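Long-range contact in ricin B lectin (Clostridium thermocellum, PDB 3VSF), which probably acts as an exo-beta-1,3-galactanase, pairing a family 43 glycoside hydrolase domain with a galactose-binding beta-trefoil lectin domain of the CBM13 type: residues Tyr456-Val470 with Ile481-Lys495. Numbering follows the deposited sequence.
Sequences YYKISSRHCGKLIDV and IQQWSDAGGTNQHWK. With GOL (glycerol), chain G.
Leu467 and Asp469 pair with Trp484 and Gln482 in an antiparallel hairpin of the ricin-type beta-trefoil domain, while Tyr457 pairs with Trp494 in a second antiparallel ladder. Each of these three pairs is joined by two backbone hydrogen bonds.

Gln492 and a bound glycerol converge on the carboxylate of Asp469, carried to them by a chi1 of -169° that sets CG anti to the backbone N. Gln492 NE2 donates to Asp469 OD2 at 2.9 Å, from above the carboxylate plane, and also to Ser485 O; its OE1 accepts from Ala487 N, so the amide of Gln492, the glutamine of the QxW motif, ties the loop after strand 481-484 to Asp469. Asn491 ND2 binds Val470 O at 3.1 Å and glycerol O1. The O1 hydroxyl of the glycerol, probably from the crystallisation liquor, donates to Asp469 OD2 (2.7 Å), and C2 lies over the Trp484 ring, an arrangement consistent with a sugar pocket of a ricin-type lectin. Farther out, Lys458 NZ forms a salt bridge with Asp486 OD2.

Among apolar contacts, Val470 CG2 packs 3.5 Å from Trp494 CZ2, and Ile468 CG2 meets Ile481 CG2; Leu365 and Trp447 help enclose this core. Lys495 CB makes a CH-pi contact over one face of the Tyr456 ring. The indole of Trp494 is fixed by NE1, which reaches Ile468 O at 3.0 Å, with the oxygen near the ring plane.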
# COMPACT_ATOMS: atom_id res chain seq x y z
N TYR A 456 37.58 1.67 -8.94
CA TYR A 456 36.63 1.01 -9.83
C TYR A 456 36.03 -0.23 -9.19
O TYR A 456 36.68 -0.90 -8.39
CB TYR A 456 37.30 0.66 -11.16
CG TYR A 456 37.47 1.84 -12.10
CD1 TYR A 456 36.45 2.19 -12.98
CD2 TYR A 456 38.63 2.59 -12.10
CE1 TYR A 456 36.60 3.27 -13.84
CE2 TYR A 456 38.78 3.67 -12.96
CZ TYR A 456 37.76 4.00 -13.82
OH TYR A 456 37.91 5.07 -14.67
N TYR A 457 34.78 -0.53 -9.54
CA TYR A 457 34.07 -1.66 -8.96
C TYR A 457 33.41 -2.53 -10.03
O TYR A 457 33.18 -2.09 -11.15
CB TYR A 457 32.99 -1.17 -7.99
CG TYR A 457 33.49 -0.32 -6.85
CD1 TYR A 457 33.93 -0.90 -5.67
CD2 TYR A 457 33.51 1.07 -6.95
CE1 TYR A 457 34.39 -0.12 -4.62
CE2 TYR A 457 33.97 1.85 -5.91
CZ TYR A 457 34.40 1.25 -4.75
OH TYR A 457 34.86 2.03 -3.70
N LYS A 458 33.13 -3.78 -9.66
CA LYS A 458 32.29 -4.65 -10.46
C LYS A 458 30.94 -4.79 -9.77
O LYS A 458 30.83 -5.44 -8.73
CB LYS A 458 32.93 -6.03 -10.65
CG LYS A 458 34.16 -6.04 -11.54
CD LYS A 458 34.63 -7.45 -11.82
CE LYS A 458 34.97 -8.19 -10.54
NZ LYS A 458 35.41 -9.59 -10.80
N ILE A 459 29.91 -4.17 -10.35
CA ILE A 459 28.59 -4.16 -9.74
C ILE A 459 27.76 -5.35 -10.21
O ILE A 459 27.23 -5.35 -11.32
CB ILE A 459 27.84 -2.85 -10.06
CG1 ILE A 459 28.77 -1.65 -9.86
CG2 ILE A 459 26.60 -2.73 -9.20
CD1 ILE A 459 28.16 -0.33 -10.25
N SER A 460 27.64 -6.36 -9.35
CA SER A 460 26.94 -7.59 -9.70
C SER A 460 25.54 -7.64 -9.09
O SER A 460 25.32 -7.21 -7.96
CB SER A 460 27.74 -8.81 -9.24
OG SER A 460 27.96 -8.78 -7.84
N SER A 461 24.60 -8.17 -9.86
CA SER A 461 23.23 -8.34 -9.40
C SER A 461 23.15 -9.46 -8.38
O SER A 461 23.99 -10.37 -8.38
CB SER A 461 22.29 -8.62 -10.57
OG SER A 461 20.94 -8.72 -10.14
N ARG A 462 22.16 -9.40 -7.50
CA ARG A 462 22.00 -10.41 -6.46
C ARG A 462 21.27 -11.63 -7.00
O ARG A 462 21.41 -12.74 -6.47
CB ARG A 462 21.22 -9.81 -5.28
CG ARG A 462 21.18 -10.69 -4.04
CD ARG A 462 20.49 -9.97 -2.90
NE ARG A 462 20.62 -10.69 -1.63
CZ ARG A 462 20.22 -10.20 -0.46
NH1 ARG A 462 19.67 -8.99 -0.39
NH2 ARG A 462 20.37 -10.92 0.65
N HIS A 463 20.50 -11.42 -8.06
CA HIS A 463 19.68 -12.48 -8.65
C HIS A 463 20.53 -13.58 -9.28
O HIS A 463 20.34 -14.76 -9.00
CB HIS A 463 18.72 -11.88 -9.68
CG HIS A 463 17.49 -12.70 -9.90
ND1 HIS A 463 17.25 -13.38 -11.08
CD2 HIS A 463 16.42 -12.94 -9.11
CE1 HIS A 463 16.09 -14.01 -10.99
NE2 HIS A 463 15.57 -13.76 -9.80
N CYS A 464 21.46 -13.19 -10.15
CA CYS A 464 22.27 -14.15 -10.88
C CYS A 464 23.77 -13.92 -10.71
O CYS A 464 24.57 -14.84 -10.88
CB CYS A 464 21.90 -14.13 -12.37
SG CYS A 464 22.05 -12.51 -13.14
N GLY A 465 24.15 -12.68 -10.39
CA GLY A 465 25.54 -12.36 -10.15
C GLY A 465 26.24 -11.70 -11.33
O GLY A 465 27.42 -11.37 -11.25
N LYS A 466 25.51 -11.52 -12.43
CA LYS A 466 26.07 -10.89 -13.61
C LYS A 466 26.26 -9.39 -13.39
O LYS A 466 25.54 -8.78 -12.61
CB LYS A 466 25.20 -11.15 -14.84
CG LYS A 466 24.99 -12.63 -15.13
CD LYS A 466 24.25 -12.84 -16.44
CE LYS A 466 23.93 -14.32 -16.65
NZ LYS A 466 25.14 -15.18 -16.53
N LEU A 467 27.24 -8.81 -14.07
CA LEU A 467 27.64 -7.43 -13.82
C LEU A 467 26.89 -6.43 -14.68
O LEU A 467 26.36 -6.77 -15.74
CB LEU A 467 29.15 -7.27 -14.06
CG LEU A 467 30.05 -8.37 -13.51
CD1 LEU A 467 31.51 -8.04 -13.79
CD2 LEU A 467 29.82 -8.56 -12.02
N ILE A 468 26.84 -5.18 -14.22
CA ILE A 468 26.34 -4.08 -15.03
C ILE A 468 27.30 -3.89 -16.19
O ILE A 468 28.50 -3.69 -15.99
CB ILE A 468 26.25 -2.78 -14.22
CG1 ILE A 468 25.29 -2.96 -13.04
CG2 ILE A 468 25.81 -1.63 -15.10
CD1 ILE A 468 25.10 -1.70 -12.22
N ASP A 469 26.77 -3.95 -17.41
CA ASP A 469 27.61 -4.00 -18.60
C ASP A 469 27.12 -3.05 -19.68
O ASP A 469 25.92 -2.93 -19.93
CB ASP A 469 27.62 -5.44 -19.14
CG ASP A 469 28.67 -5.66 -20.21
OD1 ASP A 469 28.98 -4.71 -20.96
OD2 ASP A 469 29.19 -6.79 -20.30
N VAL A 470 28.06 -2.36 -20.33
CA VAL A 470 27.74 -1.54 -21.50
C VAL A 470 27.74 -2.43 -22.74
O VAL A 470 28.77 -2.98 -23.12
CB VAL A 470 28.76 -0.41 -21.69
CG1 VAL A 470 28.35 0.47 -22.86
CG2 VAL A 470 28.88 0.42 -20.42
N ILE A 481 22.78 -0.07 -21.46
CA ILE A 481 23.32 -0.71 -20.26
C ILE A 481 22.58 -2.01 -20.01
O ILE A 481 21.35 -2.04 -19.97
CB ILE A 481 23.19 0.20 -19.02
CG1 ILE A 481 23.94 1.52 -19.25
CG2 ILE A 481 23.72 -0.51 -17.79
CD1 ILE A 481 25.41 1.33 -19.55
N GLN A 482 23.34 -3.09 -19.84
CA GLN A 482 22.74 -4.42 -19.74
C GLN A 482 23.36 -5.26 -18.63
O GLN A 482 24.10 -4.76 -17.78
CB GLN A 482 22.89 -5.16 -21.07
CG GLN A 482 24.33 -5.48 -21.43
CD GLN A 482 24.46 -6.18 -22.78
OE1 GLN A 482 23.53 -6.18 -23.58
NE2 GLN A 482 25.62 -6.78 -23.02
N GLN A 483 23.05 -6.55 -18.66
CA GLN A 483 23.54 -7.51 -17.69
C GLN A 483 24.38 -8.53 -18.43
O GLN A 483 24.00 -9.01 -19.49
CB GLN A 483 22.35 -8.19 -17.01
CG GLN A 483 22.69 -9.11 -15.86
CD GLN A 483 21.47 -9.82 -15.31
OE1 GLN A 483 21.16 -9.72 -14.13
NE2 GLN A 483 20.78 -10.55 -16.18
N TRP A 484 25.54 -8.88 -17.87
CA TRP A 484 26.44 -9.81 -18.55
C TRP A 484 27.40 -10.48 -17.57
O TRP A 484 27.74 -9.92 -16.53
CB TRP A 484 27.23 -9.08 -19.64
CG TRP A 484 27.79 -9.99 -20.69
CD1 TRP A 484 28.95 -10.71 -20.62
CD2 TRP A 484 27.22 -10.27 -21.97
NE1 TRP A 484 29.13 -11.42 -21.78
CE2 TRP A 484 28.09 -11.17 -22.63
CE3 TRP A 484 26.06 -9.85 -22.63
CZ2 TRP A 484 27.83 -11.65 -23.91
CZ3 TRP A 484 25.81 -10.33 -23.91
CH2 TRP A 484 26.69 -11.22 -24.53
N SER A 485 27.83 -11.69 -17.92
CA SER A 485 28.76 -12.44 -17.09
C SER A 485 30.06 -11.67 -16.90
O SER A 485 30.47 -10.90 -17.77
CB SER A 485 29.06 -13.81 -17.72
OG SER A 485 27.87 -14.54 -17.92
N ASP A 486 30.71 -11.88 -15.76
CA ASP A 486 31.99 -11.23 -15.48
C ASP A 486 33.07 -11.73 -16.43
O ASP A 486 33.64 -12.80 -16.23
CB ASP A 486 32.40 -11.48 -14.02
CG ASP A 486 33.76 -10.89 -13.69
OD1 ASP A 486 34.17 -9.93 -14.38
OD2 ASP A 486 34.40 -11.37 -12.74
N ALA A 487 33.35 -10.94 -17.46
CA ALA A 487 34.33 -11.32 -18.47
C ALA A 487 35.64 -10.56 -18.30
O ALA A 487 36.59 -10.75 -19.07
CB ALA A 487 33.77 -11.10 -19.87
N GLY A 488 35.70 -9.70 -17.29
CA GLY A 488 36.91 -8.95 -16.99
C GLY A 488 37.15 -7.78 -17.92
O GLY A 488 38.20 -7.14 -17.86
N GLY A 489 36.18 -7.50 -18.79
CA GLY A 489 36.29 -6.39 -19.71
C GLY A 489 36.18 -5.05 -18.99
O GLY A 489 35.61 -4.97 -17.90
N THR A 490 36.72 -4.01 -19.60
CA THR A 490 36.69 -2.68 -19.00
C THR A 490 35.33 -2.02 -19.15
O THR A 490 35.02 -1.04 -18.48
CB THR A 490 37.78 -1.76 -19.59
OG1 THR A 490 37.59 -1.66 -21.01
CG2 THR A 490 39.16 -2.31 -19.30
N ASN A 491 34.51 -2.57 -20.05
CA ASN A 491 33.16 -2.07 -20.23
C ASN A 491 32.25 -2.53 -19.10
O ASN A 491 31.07 -2.19 -19.05
CB ASN A 491 32.59 -2.51 -21.58
CG ASN A 491 32.45 -4.02 -21.69
OD1 ASN A 491 33.29 -4.77 -21.20
ND2 ASN A 491 31.37 -4.46 -22.33
N GLN A 492 32.82 -3.32 -18.19
CA GLN A 492 32.09 -3.85 -17.05
C GLN A 492 32.58 -3.22 -15.75
O GLN A 492 32.07 -3.53 -14.67
CB GLN A 492 32.23 -5.37 -16.98
CG GLN A 492 31.69 -6.10 -18.20
CD GLN A 492 31.93 -7.59 -18.13
OE1 GLN A 492 32.81 -8.06 -17.40
NE2 GLN A 492 31.15 -8.35 -18.88
N HIS A 493 33.57 -2.35 -15.86
CA HIS A 493 34.15 -1.69 -14.69
C HIS A 493 33.64 -0.26 -14.55
O HIS A 493 33.65 0.51 -15.51
CB HIS A 493 35.68 -1.70 -14.78
CG HIS A 493 36.27 -3.08 -14.89
ND1 HIS A 493 37.62 -3.29 -15.05
CD2 HIS A 493 35.69 -4.30 -14.88
CE1 HIS A 493 37.85 -4.59 -15.12
NE2 HIS A 493 36.69 -5.22 -15.02
N TRP A 494 33.18 0.08 -13.35
CA TRP A 494 32.59 1.39 -13.10
C TRP A 494 33.24 2.10 -11.92
O TRP A 494 33.58 1.47 -10.92
CB TRP A 494 31.09 1.26 -12.86
CG TRP A 494 30.36 0.60 -13.99
CD1 TRP A 494 30.26 -0.74 -14.22
CD2 TRP A 494 29.61 1.24 -15.03
NE1 TRP A 494 29.51 -0.97 -15.35
CE2 TRP A 494 29.10 0.23 -15.86
CE3 TRP A 494 29.34 2.58 -15.34
CZ2 TRP A 494 28.32 0.51 -16.98
CZ3 TRP A 494 28.57 2.85 -16.45
CH2 TRP A 494 28.07 1.83 -17.26
N LYS A 495 33.43 3.41 -12.05
CA LYS A 495 33.99 4.22 -10.97
C LYS A 495 32.91 5.01 -10.25
O LYS A 495 32.07 5.66 -10.88
CB LYS A 495 35.07 5.16 -11.50
CG LYS A 495 35.45 6.27 -10.53
CD LYS A 495 36.72 6.99 -10.95
CE LYS A 495 37.95 6.13 -10.68
NZ LYS A 495 39.22 6.88 -10.93
C1 GOL G . 30.38 -7.95 -23.57
O1 GOL G . 30.80 -7.33 -22.38
C2 GOL G . 28.90 -7.66 -23.81
O2 GOL G . 28.57 -6.43 -23.22
C3 GOL G . 28.63 -7.59 -25.31
O3 GOL G . 27.25 -7.41 -25.52